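Local coordinates for AlgW protein (PDB 7CO3) that is an HtrA-type protein of the S1C peptidase family, probably acting as a serine endopeptidase, with a trypsin-like protease domain followed by a PDZ domain, at residues Ala109-Tyr117 and Asn163-Arg171. The protein carries 1 engineered substitution. Residues are numbered along the deposited sequence; the frame is centred on the assembly and turned at random.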
loop_
_atom_site.group_PDB
_atom_site.type_symbol
_atom_site.label_atom_id
_atom_site.label_comp_id
_atom_site.label_asym_id
_atom_site.label_seq_id
_atom_site.Cartn_x
_atom_site.Cartn_y
_atom_site.Cartn_z
ATOM N N ALA B 109 8.157 8.903 -18.230
ATOM C CA ALA B 109 9.455 8.768 -18.891
ATOM C C ALA B 109 10.476 9.576 -18.108
ATOM O O ALA B 109 10.126 10.478 -17.354
ATOM C CB ALA B 109 9.418 9.237 -20.353
ATOM N N VAL B 110 11.751 9.233 -18.277
ATOM C CA VAL B 110 12.809 9.910 -17.535
ATOM C C VAL B 110 13.778 10.612 -18.489
ATOM O O VAL B 110 14.350 9.982 -19.379
ATOM C CB VAL B 110 13.578 8.944 -16.618
ATOM C CG1 VAL B 110 14.657 9.745 -15.888
ATOM C CG2 VAL B 110 12.605 8.272 -15.609
ATOM N N ILE B 111 14.013 11.894 -18.241
ATOM C CA ILE B 111 15.000 12.658 -18.998
ATOM C C ILE B 111 16.391 12.255 -18.545
ATOM O O ILE B 111 16.787 12.539 -17.410
ATOM C CB ILE B 111 14.801 14.164 -18.818
ATOM C CG1 ILE B 111 13.364 14.557 -19.099
ATOM C CG2 ILE B 111 15.794 14.941 -19.721
ATOM C CD1 ILE B 111 12.999 15.899 -18.521
ATOM N N MET B 112 17.140 11.614 -19.437
ATOM C CA MET B 112 18.472 11.117 -19.119
ATOM C C MET B 112 19.610 12.066 -19.502
ATOM O O MET B 112 20.697 11.949 -18.931
ATOM C CB MET B 112 18.689 9.763 -19.797
ATOM C CG MET B 112 17.659 8.713 -19.450
ATOM S SD MET B 112 17.600 8.432 -17.653
ATOM C CE MET B 112 18.886 7.193 -17.497
ATOM N N SER B 113 19.425 12.992 -20.447
ATOM C CA SER B 113 20.494 13.947 -20.740
ATOM C C SER B 113 19.900 15.254 -21.239
ATOM O O SER B 113 18.771 15.288 -21.750
ATOM C CB SER B 113 21.510 13.402 -21.754
ATOM O OG SER B 113 20.909 13.120 -23.010
ATOM N N ALA B 114 20.671 16.337 -21.061
ATOM C CA ALA B 114 20.185 17.677 -21.381
ATOM C C ALA B 114 19.922 17.838 -22.862
ATOM O O ALA B 114 19.198 18.759 -23.258
ATOM C CB ALA B 114 21.176 18.755 -20.915
ATOM N N GLU B 115 20.488 16.954 -23.683
ATOM C CA GLU B 115 20.225 16.914 -25.116
ATOM C C GLU B 115 18.793 16.519 -25.449
ATOM O O GLU B 115 18.404 16.620 -26.619
ATOM C CB GLU B 115 21.169 15.921 -25.789
ATOM C CG GLU B 115 22.644 16.259 -25.709
ATOM C CD GLU B 115 23.490 15.014 -25.487
ATOM O OE1 GLU B 115 23.556 14.169 -26.409
ATOM O OE2 GLU B 115 24.081 14.878 -24.389
ATOM N N GLY B 116 18.019 16.033 -24.479
ATOM C CA GLY B 116 16.636 15.660 -24.711
ATOM C C GLY B 116 16.350 14.193 -24.971
ATOM O O GLY B 116 15.322 13.885 -25.583
ATOM N N TYR B 117 17.219 13.282 -24.538
ATOM C CA TYR B 117 16.933 11.857 -24.608
ATOM C C TYR B 117 16.177 11.396 -23.350
ATOM O O TYR B 117 16.480 11.821 -22.229
ATOM C CB TYR B 117 18.226 11.049 -24.764
ATOM C CG TYR B 117 18.889 11.258 -26.117
ATOM C CD1 TYR B 117 18.242 10.885 -27.288
ATOM C CD2 TYR B 117 20.158 11.833 -26.225
ATOM C CE1 TYR B 117 18.838 11.070 -28.532
ATOM C CE2 TYR B 117 20.770 12.009 -27.481
ATOM C CZ TYR B 117 20.098 11.634 -28.618
ATOM O OH TYR B 117 20.666 11.815 -29.863
ATOM N N ASN B 163 17.289 24.001 -21.927
ATOM C CA ASN B 163 17.428 24.104 -20.472
ATOM C C ASN B 163 16.672 22.984 -19.760
ATOM O O ASN B 163 15.876 23.205 -18.845
ATOM C CB ASN B 163 16.984 25.478 -19.953
ATOM C CG ASN B 163 17.793 26.634 -20.547
ATOM O OD1 ASN B 163 17.515 27.804 -20.261
ATOM N ND2 ASN B 163 18.799 26.314 -21.370
ATOM N N LEU B 164 16.935 21.775 -20.195
ATOM C CA LEU B 164 16.264 20.587 -19.689
ATOM C C LEU B 164 16.942 20.092 -18.411
ATOM O O LEU B 164 18.173 20.058 -18.338
ATOM C CB LEU B 164 16.284 19.500 -20.743
ATOM C CG LEU B 164 15.168 19.620 -21.777
ATOM C CD1 LEU B 164 15.150 18.411 -22.711
ATOM C CD2 LEU B 164 13.833 19.798 -21.073
ATOM N N PRO B 165 16.155 19.691 -17.382
ATOM C CA PRO B 165 16.757 19.103 -16.179
ATOM C C PRO B 165 17.002 17.617 -16.360
ATOM O O PRO B 165 16.084 16.871 -16.706
ATOM C CB PRO B 165 15.711 19.373 -15.089
ATOM C CG PRO B 165 14.383 19.318 -15.840
ATOM C CD PRO B 165 14.682 19.690 -17.311
ATOM N N ALA B 166 18.225 17.166 -16.131
ATOM C CA ALA B 166 18.555 15.764 -16.310
ATOM C C ALA B 166 18.649 15.049 -14.959
ATOM O O ALA B 166 19.096 15.609 -13.957
ATOM C CB ALA B 166 19.847 15.591 -17.104
ATOM N N MET B 167 18.220 13.796 -14.954
ATOM C CA MET B 167 18.319 12.956 -13.775
ATOM C C MET B 167 19.781 12.668 -13.445
ATOM O O MET B 167 20.596 12.419 -14.335
ATOM C CB MET B 167 17.582 11.648 -14.047
ATOM C CG MET B 167 17.532 10.762 -12.858
ATOM S SD MET B 167 16.416 11.438 -11.629
ATOM C CE MET B 167 14.888 11.287 -12.525
ATOM N N THR B 168 20.105 12.691 -12.156
ATOM C CA THR B 168 21.370 12.149 -11.676
ATOM C C THR B 168 21.248 10.639 -11.589
ATOM O O THR B 168 20.163 10.108 -11.334
ATOM C CB THR B 168 21.724 12.703 -10.295
ATOM O OG1 THR B 168 21.711 14.127 -10.331
ATOM C CG2 THR B 168 23.109 12.251 -9.873
ATOM N N LEU B 169 22.356 9.942 -11.777
ATOM C CA LEU B 169 22.336 8.489 -11.746
ATOM C C LEU B 169 22.760 7.958 -10.386
ATOM O O LEU B 169 23.726 8.433 -9.792
ATOM C CB LEU B 169 23.267 7.923 -12.809
ATOM C CG LEU B 169 22.966 8.319 -14.247
ATOM C CD1 LEU B 169 24.090 7.732 -15.079
ATOM C CD2 LEU B 169 21.582 7.804 -14.733
ATOM N N GLY B 170 22.026 6.966 -9.893
ATOM C CA GLY B 170 22.449 6.196 -8.742
ATOM C C GLY B 170 23.244 4.980 -9.181
ATOM O O GLY B 170 23.620 4.823 -10.344
ATOM N N ARG B 171 23.495 4.101 -8.232
ATOM C CA ARG B 171 24.223 2.866 -8.496
ATOM C C ARG B 171 23.298 1.700 -8.171
ATOM O O ARG B 171 23.062 1.402 -7.000
ATOM C CB ARG B 171 25.512 2.828 -7.683
ATOM C CG ARG B 171 26.512 3.904 -8.119
ATOM C CD ARG B 171 27.736 3.927 -7.203
ATOM N NE ARG B 171 27.665 4.943 -6.153
ATOM C CZ ARG B 171 27.167 4.737 -4.934
ATOM N NH1 ARG B 171 27.155 5.722 -4.042
ATOM N NH2 ARG B 171 26.682 3.546 -4.602
HETATM O O HOH W 1 21.408 11.080 -16.806
#
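Leu-164 lies over the turn between strands 104-113 and 117-120, its CD1 3.7 Å from Gly-116 CA. This type I turn, with Ala-114 and Glu-115 in the middle, joins the two strands into a beta hairpin, closed by backbone bonds from Gly-116 N to Ser-113 O and from Met-112 N to Tyr-117 O. Ala-166 also meets it, with CB 4.0 Å from Ser-113 CA. One direct hydrogen bond joins the segments: Met-167 N donates to Ile-111 O at 3.1 Å, nearly straight at 174°. Ile-111 presses its CG2 to within 3.6 Å of Pro-165 O, a buried carbonyl for which the model offers no partner. With CG anti to its backbone N (chi1 -175°) and the chain then bent twice, Met-167 brings CE to 3.7 Å from Val-110 CG1. Met-112 doubles back through bends at chi2 and chi3, and its CE meets Leu-169 CD2 at 3.9 Å, the side chains crossing at about a right angle. Residues 163-171, in the connection between the two barrels of the chymotrypsin-like fold, pack against the hairpin end of the N-terminal barrel; Leu-238 of the second sheet touches Met-112, Met-167 and Leu-169, while Leu-265 of helix 261-274 packs on Met-112 and Leu-169.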